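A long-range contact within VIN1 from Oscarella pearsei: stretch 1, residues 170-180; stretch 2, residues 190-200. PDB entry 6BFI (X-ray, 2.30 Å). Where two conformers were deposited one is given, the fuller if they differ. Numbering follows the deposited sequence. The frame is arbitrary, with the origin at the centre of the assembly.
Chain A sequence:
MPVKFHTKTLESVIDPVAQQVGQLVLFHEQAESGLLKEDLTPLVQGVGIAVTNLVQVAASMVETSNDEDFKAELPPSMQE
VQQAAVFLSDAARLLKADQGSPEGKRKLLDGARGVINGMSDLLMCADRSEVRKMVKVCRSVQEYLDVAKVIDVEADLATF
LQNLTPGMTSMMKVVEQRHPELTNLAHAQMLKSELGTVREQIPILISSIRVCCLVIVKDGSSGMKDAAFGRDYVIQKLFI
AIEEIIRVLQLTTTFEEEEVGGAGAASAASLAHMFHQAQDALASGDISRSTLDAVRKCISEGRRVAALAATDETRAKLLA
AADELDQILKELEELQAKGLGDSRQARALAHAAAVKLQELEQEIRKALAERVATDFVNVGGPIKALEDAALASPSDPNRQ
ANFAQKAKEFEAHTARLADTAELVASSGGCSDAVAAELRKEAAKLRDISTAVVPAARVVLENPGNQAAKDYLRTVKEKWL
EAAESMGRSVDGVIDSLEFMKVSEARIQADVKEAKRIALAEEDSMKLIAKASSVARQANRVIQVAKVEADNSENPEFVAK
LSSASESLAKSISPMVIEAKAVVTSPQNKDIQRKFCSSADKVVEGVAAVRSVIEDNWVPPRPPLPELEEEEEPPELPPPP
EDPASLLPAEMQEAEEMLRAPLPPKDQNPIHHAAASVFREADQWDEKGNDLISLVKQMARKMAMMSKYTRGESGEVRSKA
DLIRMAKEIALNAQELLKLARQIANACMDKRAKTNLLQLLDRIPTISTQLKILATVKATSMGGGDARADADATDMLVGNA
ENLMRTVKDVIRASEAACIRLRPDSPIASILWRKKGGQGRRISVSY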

# COMPACT_ATOMS: atom_id res chain seq x y z
N SER A 170 29.36 6.94 5.24
CA SER A 170 29.04 7.33 6.61
C SER A 170 27.55 7.58 6.80
O SER A 170 27.01 7.34 7.89
CB SER A 170 29.83 8.58 7.00
OG SER A 170 29.39 9.71 6.26
N MET A 171 26.87 8.07 5.76
CA MET A 171 25.42 8.26 5.86
C MET A 171 24.69 6.93 5.84
O MET A 171 23.79 6.68 6.65
CB MET A 171 24.93 9.17 4.73
CG MET A 171 23.44 9.45 4.77
SD MET A 171 22.87 10.46 3.39
CE MET A 171 23.16 9.35 2.01
N MET A 172 25.08 6.04 4.91
CA MET A 172 24.36 4.78 4.74
C MET A 172 24.54 3.86 5.94
O MET A 172 23.62 3.12 6.30
CB MET A 172 24.81 4.08 3.46
CG MET A 172 24.46 4.84 2.20
SD MET A 172 25.04 3.98 0.73
CE MET A 172 24.81 5.24 -0.52
N LYS A 173 25.73 3.86 6.56
CA LYS A 173 25.91 3.02 7.74
C LYS A 173 25.06 3.50 8.90
O LYS A 173 24.56 2.69 9.69
CB LYS A 173 27.39 2.96 8.14
CG LYS A 173 27.94 4.25 8.71
CD LYS A 173 29.28 4.01 9.40
CE LYS A 173 29.71 5.21 10.24
NZ LYS A 173 30.76 4.83 11.22
N VAL A 174 24.85 4.81 9.00
CA VAL A 174 24.08 5.38 10.10
C VAL A 174 22.59 5.15 9.89
O VAL A 174 21.88 4.76 10.83
CB VAL A 174 24.42 6.87 10.26
CG1 VAL A 174 23.25 7.63 10.83
CG2 VAL A 174 25.65 7.04 11.15
N VAL A 175 22.09 5.36 8.67
CA VAL A 175 20.68 5.12 8.40
C VAL A 175 20.36 3.63 8.48
O VAL A 175 19.37 3.22 9.11
CB VAL A 175 20.28 5.71 7.04
CG1 VAL A 175 18.81 5.45 6.75
CG2 VAL A 175 20.57 7.21 7.01
N GLU A 176 21.20 2.80 7.86
CA GLU A 176 21.06 1.35 7.98
C GLU A 176 21.20 0.88 9.42
O GLU A 176 20.69 -0.20 9.76
CB GLU A 176 22.11 0.65 7.11
CG GLU A 176 21.62 0.31 5.71
CD GLU A 176 20.60 -0.82 5.70
OE1 GLU A 176 20.55 -1.60 6.69
OE2 GLU A 176 19.85 -0.94 4.71
N GLN A 177 21.89 1.64 10.27
CA GLN A 177 21.88 1.37 11.70
C GLN A 177 20.56 1.80 12.34
O GLN A 177 20.09 1.15 13.29
CB GLN A 177 23.05 2.09 12.37
CG GLN A 177 22.95 2.23 13.89
CD GLN A 177 22.98 0.90 14.60
OE1 GLN A 177 23.49 -0.09 14.07
NE2 GLN A 177 22.42 0.86 15.80
N ARG A 178 19.94 2.86 11.82
CA ARG A 178 18.77 3.44 12.48
C ARG A 178 17.50 2.66 12.21
O ARG A 178 16.75 2.34 13.14
CB ARG A 178 18.61 4.90 12.03
CG ARG A 178 17.34 5.57 12.54
CD ARG A 178 17.33 5.67 14.06
NE ARG A 178 16.21 6.49 14.53
CZ ARG A 178 15.97 6.77 15.80
NH1 ARG A 178 16.76 6.29 16.76
NH2 ARG A 178 14.94 7.54 16.13
N HIS A 179 17.22 2.32 10.94
CA HIS A 179 15.89 1.81 10.63
C HIS A 179 15.56 0.45 11.26
O HIS A 179 14.37 0.15 11.43
CB HIS A 179 15.66 1.76 9.11
CG HIS A 179 16.43 0.69 8.39
ND1 HIS A 179 16.13 -0.65 8.49
CD2 HIS A 179 17.46 0.78 7.51
CE1 HIS A 179 16.95 -1.34 7.73
NE2 HIS A 179 17.77 -0.50 7.13
N PRO A 180 16.52 -0.40 11.64
CA PRO A 180 16.16 -1.59 12.43
C PRO A 180 15.70 -1.28 13.85
O PRO A 180 15.29 -2.21 14.57
CB PRO A 180 17.46 -2.41 12.45
CG PRO A 180 18.17 -1.99 11.23
CD PRO A 180 17.90 -0.52 11.12
N MET A 190 10.35 3.31 4.21
CA MET A 190 10.73 4.53 3.51
C MET A 190 12.24 4.75 3.57
O MET A 190 12.87 5.07 2.56
CB MET A 190 9.98 5.73 4.09
CG MET A 190 8.46 5.59 4.04
SD MET A 190 7.56 7.00 4.71
CE MET A 190 7.66 8.14 3.33
N LEU A 191 12.84 4.56 4.75
CA LEU A 191 14.28 4.71 4.87
C LEU A 191 15.01 3.74 3.95
O LEU A 191 15.91 4.14 3.20
CB LEU A 191 14.71 4.50 6.33
CG LEU A 191 14.26 5.59 7.30
CD1 LEU A 191 14.61 5.25 8.73
CD2 LEU A 191 14.86 6.93 6.90
N LYS A 192 14.62 2.46 3.97
CA LYS A 192 15.26 1.48 3.11
C LYS A 192 15.11 1.83 1.63
O LYS A 192 16.06 1.68 0.85
CB LYS A 192 14.70 0.08 3.38
CG LYS A 192 15.08 -0.50 4.73
CD LYS A 192 14.54 -1.91 4.91
CE LYS A 192 13.02 -1.93 4.88
NZ LYS A 192 12.47 -3.31 5.07
N SER A 193 13.93 2.32 1.24
CA SER A 193 13.70 2.65 -0.16
C SER A 193 14.58 3.81 -0.61
O SER A 193 15.21 3.76 -1.68
CB SER A 193 12.22 2.97 -0.39
OG SER A 193 11.81 4.06 0.42
N GLU A 194 14.65 4.88 0.19
CA GLU A 194 15.50 6.00 -0.18
C GLU A 194 16.98 5.61 -0.17
O GLU A 194 17.76 6.10 -0.99
CB GLU A 194 15.25 7.19 0.74
CG GLU A 194 13.78 7.57 0.90
CD GLU A 194 13.10 7.89 -0.42
OE1 GLU A 194 13.77 8.40 -1.35
OE2 GLU A 194 11.88 7.62 -0.53
N LEU A 195 17.37 4.74 0.76
CA LEU A 195 18.72 4.18 0.74
C LEU A 195 19.01 3.50 -0.60
O LEU A 195 20.05 3.74 -1.22
CB LEU A 195 18.91 3.20 1.89
CG LEU A 195 19.14 3.79 3.28
CD1 LEU A 195 19.13 2.69 4.33
CD2 LEU A 195 20.45 4.55 3.31
N GLY A 196 18.08 2.66 -1.05
CA GLY A 196 18.23 2.05 -2.36
C GLY A 196 18.37 3.07 -3.47
O GLY A 196 19.22 2.93 -4.36
N THR A 197 17.56 4.14 -3.42
CA THR A 197 17.64 5.19 -4.42
C THR A 197 19.04 5.80 -4.47
O THR A 197 19.64 5.92 -5.55
CB THR A 197 16.60 6.27 -4.15
OG1 THR A 197 15.29 5.76 -4.44
CG2 THR A 197 16.86 7.50 -5.02
N VAL A 198 19.59 6.17 -3.31
CA VAL A 198 20.92 6.78 -3.28
C VAL A 198 21.96 5.81 -3.82
O VAL A 198 22.80 6.17 -4.67
CB VAL A 198 21.26 7.25 -1.86
CG1 VAL A 198 22.66 7.82 -1.81
CG2 VAL A 198 20.25 8.28 -1.38
N ARG A 199 21.91 4.55 -3.37
CA ARG A 199 22.91 3.57 -3.76
C ARG A 199 22.90 3.31 -5.26
O ARG A 199 23.95 3.12 -5.88
CB ARG A 199 22.70 2.26 -2.99
CG ARG A 199 23.81 1.95 -1.99
CD ARG A 199 23.65 0.56 -1.38
NE ARG A 199 22.71 0.54 -0.26
CZ ARG A 199 23.07 0.58 1.02
NH1 ARG A 199 24.36 0.64 1.34
NH2 ARG A 199 22.15 0.56 1.97
N GLU A 200 21.71 3.31 -5.88
CA GLU A 200 21.64 3.12 -7.32
C GLU A 200 21.95 4.40 -8.09
O GLU A 200 22.32 4.31 -9.26
CB GLU A 200 20.27 2.58 -7.73
CG GLU A 200 19.09 3.50 -7.48
CD GLU A 200 17.77 2.89 -7.91
OE1 GLU A 200 17.36 3.10 -9.07
OE2 GLU A 200 17.14 2.18 -7.09

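A helix in the first stretch packs against the second stretch, which is helical throughout. The helices run nearly antiparallel, at 159°, with their axes 10.0 Å apart at the closest. Together the stretches bury 563 Å². No hydrogen bond crosses between them; apolar packing does most of the work.

Leu195 is central to the apolar contact. Its CA-to-CB bond points toward the first helix, and Leu195 CD1 and CD2 both lie against that helix. Leu195 CD1 lies 3.7 Å from Val175 CG1 and 3.7 Å from Glu176 CG, while Leu195 CD2 lies 4.2 Å from Met172 CG. Leucine's branched end suits a site with several neighbours. Val175 CG1 also reaches Leu191 CD2 at 4.2 Å. Val175 is short and apolar, which suits a buried position. Further along, Met172 CE packs on Val198 CG1 at 3.6 Å. The CA-to-CB bond of Met171 points sideways, but its long, flexible chain brings Met171 CE to 4.1 Å from the same Val198 CG1. At the other end, His179 CB meets Leu191 CD1 at 3.7 Å.

One aromatic contact adds to this. Lys192 CG sits over a face of the His179 ring, 3.6 Å from its centroid and 13° off the normal, a CH-pi arrangement. The aliphatic part of the lysine thus covers the ring, while Lys192 NZ is hydrogen-bonded to a residue just outside one of the two stretches.

The charged contact is at the margin. Glu176 and Arg199 both leave their backbones sideways, and their ends come nearer the opposing helix. Glu176 OE2 and Arg199 NH2 form a long salt bridge at 3.9 Å. Met172 SD lies over one face of the guanidinium, 3.5 Å from Arg199 NH1. Glu176 CG lies at the edge of the same guanidinium.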